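Local coordinates for uncharacterized protein (Chaetomium thermophilum, PDB 3LPZ) that probably serves as the Get4 component of the Get pathway, an alpha-solenoid that binds Get5 and takes part in the biogenesis of tail-anchored membrane proteins, at residues Ala133-Pro136 against Glu137-His140; Leu161-Lys164 against Glu165-Glu168; Ser215-Val218 against Glu219-Gly223; Leu251-Ser254 against Val255-Gly258. All coordinates share one frame; numbering follows the deposited sequence. Where two conformers were deposited one is given.

Contact 1 of 4, residues Ala133-Pro136 against Glu137-His140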
ATOM      1  N   ALA A 133      -8.360  -3.794  -6.845  1.00 20.19           N
ATOM      2  CA  ALA A 133      -7.641  -3.685  -5.549  1.00 19.67           C
ATOM      3  C   ALA A 133      -7.825  -2.294  -4.915  1.00 19.13           C
ATOM      4  O   ALA A 133      -7.391  -2.058  -3.776  1.00 19.61           O
ATOM      5  CB  ALA A 133      -6.150  -4.011  -5.715  1.00 20.40           C
ATOM      6  N   GLY A 134      -8.466  -1.386  -5.649  1.00 17.73           N
ATOM      7  CA  GLY A 134      -8.912  -0.078  -5.099  1.00 16.88           C
ATOM      8  C   GLY A 134      -8.203   1.065  -5.795  1.00 15.95           C
ATOM      9  O   GLY A 134      -7.193   0.844  -6.446  1.00 17.42           O
ATOM     10  N   ASP A 135      -8.716   2.279  -5.667  1.00 15.21           N
ATOM     11  CA  ASP A 135      -8.219   3.400  -6.473  1.00 15.34           C
ATOM     12  C   ASP A 135      -6.764   3.710  -6.127  1.00 15.59           C
ATOM     13  O   ASP A 135      -6.445   3.884  -4.970  1.00 15.46           O
ATOM     14  CB  ASP A 135      -9.103   4.627  -6.293  1.00 15.36           C
ATOM     15  CG  ASP A 135      -8.618   5.818  -7.092  1.00 16.23           C
ATOM     16  OD1 ASP A 135      -8.691   5.760  -8.354  1.00 18.76           O
ATOM     17  OD2 ASP A 135      -8.163   6.817  -6.455  1.00 15.65           O
ATOM     18  N   PRO A 136      -5.866   3.729  -7.139  1.00 15.69           N
ATOM     19  CA  PRO A 136      -4.473   3.980  -6.789  1.00 15.23           C
ATOM     20  C   PRO A 136      -4.187   5.307  -6.058  1.00 14.78           C
ATOM     21  O   PRO A 136      -3.365   5.320  -5.119  1.00 13.26           O
ATOM     22  CB  PRO A 136      -3.782   3.993  -8.156  1.00 15.30           C
ATOM     23  CG  PRO A 136      -4.577   2.923  -8.944  1.00 16.64           C
ATOM     24  CD  PRO A 136      -6.011   3.248  -8.534  1.00 15.74           C
ATOM     25  N   GLU A 137      -4.814   6.403  -6.497  1.00 13.81           N
ATOM     26  CA  GLU A 137      -4.540   7.725  -5.885  1.00 15.42           C
ATOM     27  C   GLU A 137      -5.055   7.741  -4.438  1.00 15.82           C
ATOM     28  O   GLU A 137      -4.402   8.289  -3.552  1.00 16.14           O
ATOM     29  CB  GLU A 137      -5.172   8.880  -6.701  1.00 15.61           C
ATOM     30  CG  GLU A 137      -4.849  10.262  -6.175  1.00 20.28           C
ATOM     31  CD  GLU A 137      -5.354  11.388  -7.100  1.00 24.77           C
ATOM     32  OE1 GLU A 137      -5.656  11.151  -8.304  1.00 26.03           O
ATOM     33  OE2 GLU A 137      -5.484  12.515  -6.603  1.00 28.64           O
ATOM     34  N   LEU A 138      -6.200   7.108  -4.181  1.00 14.79           N
ATOM     35  CA  LEU A 138      -6.657   7.005  -2.783  1.00 15.17           C
ATOM     36  C   LEU A 138      -5.671   6.197  -1.934  1.00 15.82           C
ATOM     37  O   LEU A 138      -5.314   6.621  -0.815  1.00 15.38           O
ATOM     38  CB  LEU A 138      -8.062   6.410  -2.694  1.00 15.22           C
ATOM     39  CG  LEU A 138      -9.225   7.254  -3.242  1.00 15.02           C
ATOM     40  CD1 LEU A 138     -10.525   6.469  -3.046  1.00 16.54           C
ATOM     41  CD2 LEU A 138      -9.339   8.620  -2.526  1.00 17.30           C
ATOM     42  N   HIS A 139      -5.185   5.064  -2.474  1.00 15.61           N
ATOM     43  CA  HIS A 139      -4.152   4.278  -1.773  1.00 16.30           C
ATOM     44  C   HIS A 139      -2.890   5.116  -1.533  1.00 16.81           C
ATOM     45  O   HIS A 139      -2.294   5.060  -0.446  1.00 17.01           O
ATOM     46  CB  HIS A 139      -3.751   3.010  -2.547  1.00 16.23           C
ATOM     47  CG  HIS A 139      -4.700   1.864  -2.369  1.00 17.72           C
ATOM     48  ND1 HIS A 139      -5.015   1.343  -1.130  1.00 18.72           N
ATOM     49  CD2 HIS A 139      -5.396   1.127  -3.271  1.00 18.05           C
ATOM     50  CE1 HIS A 139      -5.857   0.330  -1.271  1.00 18.31           C
ATOM     51  NE2 HIS A 139      -6.109   0.179  -2.561  1.00 19.02           N
ATOM     52  N   HIS A 140      -2.465   5.866  -2.547  1.00 16.21           N
ATOM     53  CA  HIS A 140      -1.318   6.736  -2.385  1.00 16.77           C
ATOM     54  C   HIS A 140      -1.467   7.740  -1.212  1.00 17.09           C
ATOM     55  O   HIS A 140      -0.598   7.846  -0.352  1.00 16.90           O
ATOM     56  CB  HIS A 140      -1.001   7.506  -3.659  1.00 16.32           C
ATOM     57  CG  HIS A 140       0.139   8.469  -3.475  1.00 17.38           C
ATOM     58  ND1 HIS A 140       1.451   8.050  -3.409  1.00 17.43           N
ATOM     59  CD2 HIS A 140       0.157   9.813  -3.295  1.00 17.57           C
ATOM     60  CE1 HIS A 140       2.233   9.103  -3.205  1.00 19.35           C
ATOM     61  NE2 HIS A 140       1.475  10.185  -3.144  1.00 19.34           N
TER
HETATM   62  O   HOH W   1      -6.304   6.617  -9.219  1.00 17.71           O
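Asp-135 and Leu-138 meet where a loop turns into helix 136-148, and hydrogen bonds carry most of the join. A chi1 of 179° carries the Asp-135 carboxylate away from its own backbone N and back over the first helical turn, where OD2 accepts from Leu-138 N at 3.0 Å. The donor comes in on the anti side of the carboxylate, 32° out of its plane. The other oxygen works through water 1, which donates to Asp-135 OD1 and accepts from Glu-137 N, so two backbone N-H groups of the first turn are served by one side chain. Backbone bonds follow, His-139 N to Asp-135 O at 3.0 Å and His-140 N to Pro-136 O at 2.8 Å. A tie spanning more of the chain comes from the imidazole of His-139, whose NE2 donates to Ala-133 O at 2.9 Å, the oxygen lying close to the ring plane. The other ring nitrogen, ND1, is hydrogen-bonded to His-158. Were His-139 cut back to alanine, Ala-133 O and His-158 would probably both lose this partner, and the loop before the helix would be freer to move.

Apolar contact is slighter: Leu-138 CG and CD1 each lie 4.0 Å from Asp-135 CB, while the leucine also packs on helices 94-104 and 112-128. The charge of Asp-135 is answered by a salt bridge from Arg-97, and the helix N-terminus would probably stabilise it further. The whole is a classical N-cap, with Asp-135 capping and proline in the first helical position, at a helix-to-helix junction of the alpha-solenoid.

Contact 2 of 4, residues Leu161-Lys164 against Glu165-Glu168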
ATOM      1  N   LEU A 161      -0.011  -0.551  -3.663  1.00 17.24           N
ATOM      2  CA  LEU A 161      -1.164  -0.416  -4.542  1.00 18.23           C
ATOM      3  C   LEU A 161      -1.385   1.010  -5.073  1.00 18.29           C
ATOM      4  O   LEU A 161      -2.463   1.307  -5.591  1.00 18.55           O
ATOM      5  CB  LEU A 161      -2.429  -0.895  -3.802  1.00 18.36           C
ATOM      6  CG  LEU A 161      -2.397  -2.375  -3.349  1.00 18.88           C
ATOM      7  CD1 LEU A 161      -3.646  -2.711  -2.519  1.00 20.92           C
ATOM      8  CD2 LEU A 161      -2.255  -3.329  -4.581  1.00 18.73           C
ATOM      9  N   GLY A 162      -0.366   1.870  -4.972  1.00 18.03           N
ATOM     10  CA  GLY A 162      -0.522   3.299  -5.239  1.00 17.69           C
ATOM     11  C   GLY A 162      -0.224   3.690  -6.690  1.00 18.76           C
ATOM     12  O   GLY A 162      -0.392   2.890  -7.645  1.00 18.51           O
ATOM     13  N   THR A 163       0.167   4.946  -6.849  1.00 18.67           N
ATOM     14  CA  THR A 163       0.364   5.555  -8.153  1.00 19.31           C
ATOM     15  C   THR A 163       1.851   5.543  -8.459  1.00 20.05           C
ATOM     16  O   THR A 163       2.660   5.024  -7.667  1.00 19.19           O
ATOM     17  CB  THR A 163      -0.074   7.049  -8.118  1.00 19.50           C
ATOM     18  OG1 THR A 163       0.730   7.741  -7.149  1.00 19.05           O
ATOM     19  CG2 THR A 163      -1.576   7.194  -7.743  1.00 19.03           C
ATOM     20  N   LYS A 164       2.225   6.170  -9.578  1.00 21.44           N
ATOM     21  CA  LYS A 164       3.632   6.338  -9.913  1.00 22.91           C
ATOM     22  C   LYS A 164       4.408   7.141  -8.857  1.00 22.82           C
ATOM     23  O   LYS A 164       5.624   7.054  -8.822  1.00 23.06           O
ATOM     24  CB  LYS A 164       3.812   6.960 -11.317  1.00 23.55           C
ATOM     25  CG  LYS A 164       3.530   8.441 -11.390  1.00 28.50           C
ATOM     26  CD  LYS A 164       4.015   9.006 -12.779  1.00 35.95           C
ATOM     27  CE  LYS A 164       3.080  10.085 -13.316  1.00 39.53           C
ATOM     28  NZ  LYS A 164       2.780  11.145 -12.282  1.00 42.16           N
ATOM     29  N   GLU A 165       3.722   7.893  -7.988  1.00 22.87           N
ATOM     30  CA  GLU A 165       4.419   8.629  -6.926  1.00 23.44           C
ATOM     31  C   GLU A 165       4.655   7.776  -5.684  1.00 21.46           C
ATOM     32  O   GLU A 165       5.401   8.192  -4.764  1.00 21.47           O
ATOM     33  CB  GLU A 165       3.615   9.832  -6.455  1.00 25.18           C
ATOM     34  CG  GLU A 165       2.826  10.524  -7.508  1.00 31.62           C
ATOM     35  CD  GLU A 165       3.483  11.764  -7.939  1.00 40.18           C
ATOM     36  OE1 GLU A 165       4.490  11.656  -8.678  1.00 45.51           O
ATOM     37  OE2 GLU A 165       2.986  12.850  -7.538  1.00 45.16           O
ATOM     38  N   SER A 166       3.985   6.629  -5.612  1.00 19.10           N
ATOM     39  CA  SER A 166       4.048   5.815  -4.387  1.00 17.92           C
ATOM     40  C   SER A 166       5.399   5.142  -4.114  1.00 17.29           C
ATOM     41  O   SER A 166       5.810   5.105  -2.971  1.00 17.03           O
ATOM     42  CB  SER A 166       2.903   4.791  -4.303  1.00 17.70           C
ATOM     43  OG  SER A 166       1.654   5.431  -4.399  1.00 19.29           O
ATOM     44  N   PRO A 167       6.102   4.626  -5.149  1.00 18.36           N
ATOM     45  CA  PRO A 167       7.361   3.908  -4.851  1.00 18.26           C
ATOM     46  C   PRO A 167       8.430   4.758  -4.170  1.00 18.27           C
ATOM     47  O   PRO A 167       9.162   4.238  -3.301  1.00 18.55           O
ATOM     48  CB  PRO A 167       7.836   3.406  -6.228  1.00 18.69           C
ATOM     49  CG  PRO A 167       6.548   3.284  -7.057  1.00 19.65           C
ATOM     50  CD  PRO A 167       5.684   4.445  -6.565  1.00 18.65           C
ATOM     51  N   GLU A 168       8.504   6.045  -4.520  1.00 17.46           N
ATOM     52  CA  GLU A 168       9.478   6.906  -3.874  1.00 19.27           C
ATOM     53  C   GLU A 168       9.081   7.140  -2.419  1.00 19.00           C
ATOM     54  O   GLU A 168       9.941   7.122  -1.539  1.00 18.58           O
ATOM     55  CB  GLU A 168       9.679   8.237  -4.603  1.00 19.76           C
ATOM     56  CG  GLU A 168      10.421   9.270  -3.762  1.00 23.97           C
ATOM     57  CD  GLU A 168      10.926  10.442  -4.562  1.00 30.64           C
ATOM     58  OE1 GLU A 168      10.608  10.552  -5.769  1.00 33.47           O
ATOM     59  OE2 GLU A 168      11.655  11.259  -3.969  1.00 35.41           O
TER
HETATM   60  O   HOH W   2       7.665   7.255  -7.079  1.00 24.18           O
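Glu-165, Lys-164 and Thr-163 make up most of the surface buried as the chain turns into helix 166-179. Thr-163 OG1 accepts from Glu-165 N at 3.1 Å; it can do so because chi1 of 61° sets the hydroxyl between the backbone N and the carbonyl carbon, facing the turn. The CG of Glu-165 then lies against the same oxygen at 3.5 Å, the two side chains crossing at a slant. Lys-164 and Glu-165 run side by side in the same direction, and their charged ends, NZ and OE1, stay 4.0 Å apart, beyond a salt bridge.

Ser-166 returns the favour to Thr-163: its OG accepts from Thr-163 N at 2.9 Å, an N-H...O angle of 136° making the bond rather bent. The reciprocal pair is a capping box, closed over a type I beta turn whose Ser-166 N donates to Thr-163 O from above the carbonyl plane. Water 2 bridges Lys-164 O and Glu-168 N.

Helix 136-148 packs against the turn, with His-140 touching Thr-163 and Glu-165 and its ND1 hydrogen-bonded to Ser-166 OG. Pro-167 faces elsewhere, onto helix 203-220 and Tyr-197 of helix 186-199.

Contact 3 of 4, residues Ser215-Val218 against Glu219-Gly223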
ATOM      1  N   SER A 215      19.937   5.299  -3.580  1.00 20.18           N
ATOM      2  CA  SER A 215      20.463   6.680  -3.633  1.00 21.48           C
ATOM      3  C   SER A 215      20.509   7.281  -2.238  1.00 21.04           C
ATOM      4  O   SER A 215      21.451   7.979  -1.923  1.00 20.86           O
ATOM      5  CB  SER A 215      19.625   7.600  -4.523  1.00 21.77           C
ATOM      6  OG  SER A 215      19.705   7.088  -5.824  1.00 28.02           O
ATOM      7  N   ALA A 216      19.484   7.005  -1.422  1.00 20.66           N
ATOM      8  CA  ALA A 216      19.428   7.533  -0.057  1.00 21.28           C
ATOM      9  C   ALA A 216      20.585   6.951   0.764  1.00 21.37           C
ATOM     10  O   ALA A 216      21.282   7.673   1.500  1.00 21.38           O
ATOM     11  CB  ALA A 216      18.039   7.214   0.609  1.00 20.54           C
ATOM     12  N   LEU A 217      20.792   5.643   0.625  1.00 21.32           N
ATOM     13  CA  LEU A 217      21.868   4.960   1.329  1.00 22.05           C
ATOM     14  C   LEU A 217      23.235   5.596   1.017  1.00 22.52           C
ATOM     15  O   LEU A 217      24.030   5.854   1.923  1.00 23.02           O
ATOM     16  CB  LEU A 217      21.866   3.460   0.979  1.00 20.83           C
ATOM     17  CG  LEU A 217      22.901   2.597   1.681  1.00 21.48           C
ATOM     18  CD1 LEU A 217      22.640   2.532   3.185  1.00 22.57           C
ATOM     19  CD2 LEU A 217      22.859   1.176   1.085  1.00 22.51           C
ATOM     20  N   VAL A 218      23.514   5.821  -0.263  1.00 23.19           N
ATOM     21  CA  VAL A 218      24.770   6.462  -0.681  1.00 23.44           C
ATOM     22  C   VAL A 218      24.905   7.897  -0.171  1.00 24.62           C
ATOM     23  O   VAL A 218      25.950   8.277   0.372  1.00 23.19           O
ATOM     24  CB  VAL A 218      24.918   6.465  -2.237  1.00 23.35           C
ATOM     25  CG1 VAL A 218      26.074   7.390  -2.713  1.00 23.69           C
ATOM     26  CG2 VAL A 218      25.099   5.045  -2.738  1.00 23.28           C
ATOM     27  N   GLU A 219      23.858   8.698  -0.328  1.00 25.83           N
ATOM     28  CA  GLU A 219      23.989  10.102   0.041  0.50 27.25           C
ATOM     29  C   GLU A 219      24.142  10.275   1.562  1.00 27.14           C
ATOM     30  O   GLU A 219      24.812  11.216   2.004  1.00 27.38           O
ATOM     31  CB  GLU A 219      22.868  10.967  -0.584  0.50 27.79           C
ATOM     32  CG  GLU A 219      21.765  11.375   0.343  0.50 30.54           C
ATOM     33  CD  GLU A 219      22.193  12.443   1.319  0.50 34.97           C
ATOM     34  OE1 GLU A 219      22.970  13.348   0.908  0.50 36.67           O
ATOM     35  OE2 GLU A 219      21.774  12.365   2.503  0.50 35.99           O
ATOM     36  N   ASP A 220      23.597   9.335   2.337  1.00 26.39           N
ATOM     37  CA  ASP A 220      23.662   9.333   3.793  0.50 26.62           C
ATOM     38  C   ASP A 220      24.946   8.673   4.327  1.00 26.74           C
ATOM     39  O   ASP A 220      25.282   8.817   5.499  1.00 26.82           O
ATOM     40  CB  ASP A 220      22.438   8.577   4.318  0.50 26.83           C
ATOM     41  CG  ASP A 220      22.213   8.766   5.786  0.50 26.29           C
ATOM     42  OD1 ASP A 220      22.303   9.917   6.240  0.50 23.70           O
ATOM     43  OD2 ASP A 220      21.924   7.757   6.472  0.50 26.23           O
ATOM     44  N   ASN A 221      25.633   7.915   3.469  1.00 25.12           N
ATOM     45  CA  ASN A 221      26.815   7.169   3.870  1.00 24.59           C
ATOM     46  C   ASN A 221      27.895   7.344   2.801  1.00 23.75           C
ATOM     47  O   ASN A 221      28.151   6.445   2.017  1.00 23.67           O
ATOM     48  CB  ASN A 221      26.481   5.681   4.028  1.00 24.28           C
ATOM     49  CG  ASN A 221      25.423   5.433   5.083  1.00 26.63           C
ATOM     50  OD1 ASN A 221      25.755   5.245   6.247  1.00 29.06           O
ATOM     51  ND2 ASN A 221      24.141   5.456   4.689  1.00 25.79           N
ATOM     52  N   LYS A 222      28.492   8.519   2.745  1.00 23.29           N
ATOM     53  CA  LYS A 222      29.412   8.839   1.651  1.00 23.71           C
ATOM     54  C   LYS A 222      30.669   7.997   1.669  1.00 22.51           C
ATOM     55  O   LYS A 222      31.318   7.854   0.634  1.00 22.95           O
ATOM     56  CB  LYS A 222      29.726  10.340   1.599  1.00 24.26           C
ATOM     57  CG  LYS A 222      28.542  11.123   0.982  1.00 27.96           C
ATOM     58  CD  LYS A 222      28.651  12.610   1.196  1.00 35.16           C
ATOM     59  CE  LYS A 222      27.442  13.321   0.570  1.00 37.45           C
ATOM     60  NZ  LYS A 222      27.701  14.778   0.579  1.00 41.68           N
ATOM     61  N   GLY A 223      30.970   7.382   2.807  1.00 22.07           N
ATOM     62  CA  GLY A 223      32.124   6.473   2.912  1.00 21.47           C
ATOM     63  C   GLY A 223      31.875   5.044   2.412  1.00 21.61           C
ATOM     64  O   GLY A 223      32.831   4.274   2.225  1.00 20.94           O
TER
HETATM   65  O   HOH W   3      19.659   9.928   2.121  1.00 40.83           O
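At the C-terminal end of helix 203-220, one of the helices of the alpha-solenoid, Asn-221 folds its side chain back on Leu-217, so that the first residue beyond the helix is bound to its last turn. Within that turn Glu-219 N donates to Ser-215 O, and Asp-220 N to Ala-216 O, each at 3.0 Å. The backbone of Asn-221 takes part too, its N donating to Val-218 O, three residues back, at 3.1 Å and from well above the carbonyl plane. The amide of the same residue makes the straighter bond: with CG anti to the carbonyl carbon (chi1 -61°), ND2 reaches Leu-217 O at 2.8 Å. The angle at the hydrogen is 163°; the donor lies in the carbonyl plane on a lone pair, and the oxygen is in the plane of the amide as well. A leucine in place of Asn-221 would keep a side chain of similar length but is likely to leave Leu-217 O without its amide donor and weaken the tie between the departing loop and the helix.

Tyr-175 of helix 166-179 covers this corner, touching Ala-216, Leu-217 and Asn-221, and its OH is hydrogen-bonded to Asp-220 OD2 in the conformer given. Val-218 packs on Phe-239. Water 3 donates to Ala-216 O, a second hold on a carbonyl already used by Asp-220 N. Against the amide of Asn-221 lies a methyl group, Leu-217 CD1, 3.6 Å from ND2.

Contact 4 of 4, residues Leu251-Ser254 against Val255-Gly258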
ATOM      1  N   LEU A 251      18.768  -9.621  -8.907  1.00 23.21           N
ATOM      2  CA  LEU A 251      17.434 -10.158  -9.082  1.00 23.79           C
ATOM      3  C   LEU A 251      16.619  -9.210  -9.969  1.00 24.27           C
ATOM      4  O   LEU A 251      15.968  -9.652 -10.928  1.00 24.53           O
ATOM      5  CB  LEU A 251      16.738 -10.369  -7.730  1.00 24.38           C
ATOM      6  CG  LEU A 251      15.275 -10.833  -7.756  1.00 26.43           C
ATOM      7  CD1 LEU A 251      15.161 -12.172  -8.461  1.00 27.95           C
ATOM      8  CD2 LEU A 251      14.665 -10.909  -6.327  1.00 28.28           C
ATOM      9  N   LEU A 252      16.663  -7.913  -9.673  1.00 24.09           N
ATOM     10  CA  LEU A 252      16.011  -6.935 -10.555  1.00 25.50           C
ATOM     11  C   LEU A 252      16.509  -6.965 -11.999  1.00 27.51           C
ATOM     12  O   LEU A 252      15.695  -6.852 -12.950  1.00 27.86           O
ATOM     13  CB  LEU A 252      16.131  -5.509  -9.992  1.00 25.28           C
ATOM     14  CG  LEU A 252      15.216  -5.167  -8.813  1.00 24.89           C
ATOM     15  CD1 LEU A 252      15.574  -3.773  -8.275  1.00 22.64           C
ATOM     16  CD2 LEU A 252      13.719  -5.232  -9.186  1.00 24.94           C
ATOM     17  N   LEU A 253      17.822  -7.085 -12.184  1.00 29.09           N
ATOM     18  CA  LEU A 253      18.340  -7.273 -13.549  1.00 31.85           C
ATOM     19  C   LEU A 253      17.775  -8.524 -14.186  1.00 32.62           C
ATOM     20  O   LEU A 253      17.281  -8.463 -15.290  1.00 34.11           O
ATOM     21  CB  LEU A 253      19.861  -7.368 -13.581  1.00 32.11           C
ATOM     22  CG  LEU A 253      20.683  -6.123 -13.871  1.00 36.05           C
ATOM     23  CD1 LEU A 253      22.135  -6.562 -14.177  1.00 38.07           C
ATOM     24  CD2 LEU A 253      20.083  -5.300 -15.035  1.00 38.10           C
ATOM     25  N   SER A 254      17.822  -9.645 -13.474  1.00 33.24           N
ATOM     26  CA  SER A 254      17.411 -10.946 -14.017  0.50 33.88           C
ATOM     27  C   SER A 254      15.948 -10.986 -14.424  1.00 34.89           C
ATOM     28  O   SER A 254      15.582 -11.672 -15.361  1.00 33.94           O
ATOM     29  CB  SER A 254      17.683 -12.067 -13.008  0.50 33.40           C
ATOM     30  OG  SER A 254      19.060 -12.159 -12.719  0.50 32.26           O
ATOM     31  N   VAL A 255      15.117 -10.268 -13.675  1.00 37.30           N
ATOM     32  CA  VAL A 255      13.686 -10.196 -13.944  1.00 40.87           C
ATOM     33  C   VAL A 255      13.364  -9.760 -15.402  1.00 44.49           C
ATOM     34  O   VAL A 255      12.403 -10.259 -15.994  1.00 44.28           O
ATOM     35  CB  VAL A 255      12.984  -9.347 -12.857  1.00 40.57           C
ATOM     36  CG1 VAL A 255      11.885  -8.459 -13.433  1.00 39.30           C
ATOM     37  CG2 VAL A 255      12.508 -10.267 -11.708  1.00 39.11           C
ATOM     38  N   GLN A 256      14.184  -8.866 -15.955  1.00 48.21           N
ATOM     39  CA  GLN A 256      14.069  -8.425 -17.359  0.50 50.71           C
ATOM     40  C   GLN A 256      14.042  -9.581 -18.382  1.00 52.15           C
ATOM     41  O   GLN A 256      13.078  -9.722 -19.139  1.00 52.20           O
ATOM     42  CB  GLN A 256      15.139  -7.364 -17.688  0.50 50.88           C
ATOM     43  CG  GLN A 256      16.028  -7.643 -18.889  0.50 51.83           C
ATOM     44  CD  GLN A 256      17.383  -8.195 -18.480  0.50 53.09           C
ATOM     45  OE1 GLN A 256      17.731  -9.332 -18.802  0.50 53.05           O
ATOM     46  NE2 GLN A 256      18.151  -7.390 -17.751  0.50 53.30           N
ATOM     47  N   LYS A 257      15.084 -10.409 -18.419  1.00 54.32           N
ATOM     48  CA  LYS A 257      15.037 -11.595 -19.280  1.00 57.17           C
ATOM     49  C   LYS A 257      15.016 -12.809 -18.378  1.00 58.12           C
ATOM     50  O   LYS A 257      16.059 -13.256 -17.864  1.00 58.66           O
ATOM     51  CB  LYS A 257      16.172 -11.644 -20.313  1.00 57.61           C
ATOM     52  CG  LYS A 257      15.743 -11.241 -21.741  1.00 59.96           C
ATOM     53  CD  LYS A 257      15.035 -12.388 -22.503  1.00 62.49           C
ATOM     54  CE  LYS A 257      16.000 -13.223 -23.357  1.00 63.38           C
ATOM     55  NZ  LYS A 257      16.962 -14.069 -22.570  1.00 63.66           N
ATOM     56  N   GLY A 258      13.803 -13.315 -18.180  1.00 58.79           N
ATOM     57  CA  GLY A 258      13.510 -14.297 -17.145  1.00 59.13           C
ATOM     58  C   GLY A 258      14.059 -15.686 -17.378  1.00 59.26           C
ATOM     59  O   GLY A 258      13.304 -16.648 -17.431  1.00 59.09           O
TER
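In the conformer given, chi1 of 126° and chi2 of -100°, both away from the usual values, fold Gln-256 back beside Leu-253, so that the amide carbon CD comes to 3.2 Å from Leu-253 O. A second conformer was deposited, and this placement of the amide is tentative. Here the two side chains run alongside each other in the same direction, Leu-253 CD2 lying 3.9 Å from Gln-256 NE2. Although NE2 is still closer to that carbonyl oxygen, its hydrogens point poorly for a bond. Gln-256 OE1 turns to the following residue and takes a weak bond from Lys-257 N.

Leu-253 O is instead used by the backbone: Gln-256 N donates to it at 3.2 Å, from above the carbonyl plane. One residue earlier the helix is still regular, with Val-255 N bound to Leu-251 O at 2.9 Å. The valine side chain extends the same approach, its CB and CG2 each 3.6 Å from Leu-251 O.

Around the turn the apolar groups belong to several helices at once. Val-255 packs on Val-203 and on Tyr-292 and Phe-293, Leu-252 on helix 203-220, and Leu-251 on Phe-263 and Leu-285. Ser-254, also buried, hydrogen-bonds through OG to Met-250 O.

The chemistry is thus that of a weakly bonded helix end: a bond from Gln-256 to a residue three back replaces the regular four-residue step, and the last turn of helix 243-256 probably depends more on its buried leucines and valine than on the glutamine amide.

From the N terminus, the four contacts follow in series along one alpha-solenoid; none nests within or crosses another, and each is local to a helix end. Contact 1 closes the loop between helices 112-128 and 136-148, and contact 2 the loop between helices 152-159 and 166-179. These two starts touch, their centres about 9 Å apart. Contacts 3 and 4 lie at C-terminal ends, of helices 203-220 and 243-256, with centres about 25 Å apart and nearest atoms about 11 Å apart. They are joined indirectly, since helix 203-220, which ends at contact 3, also spans the neighbourhoods of contacts 2 and 4.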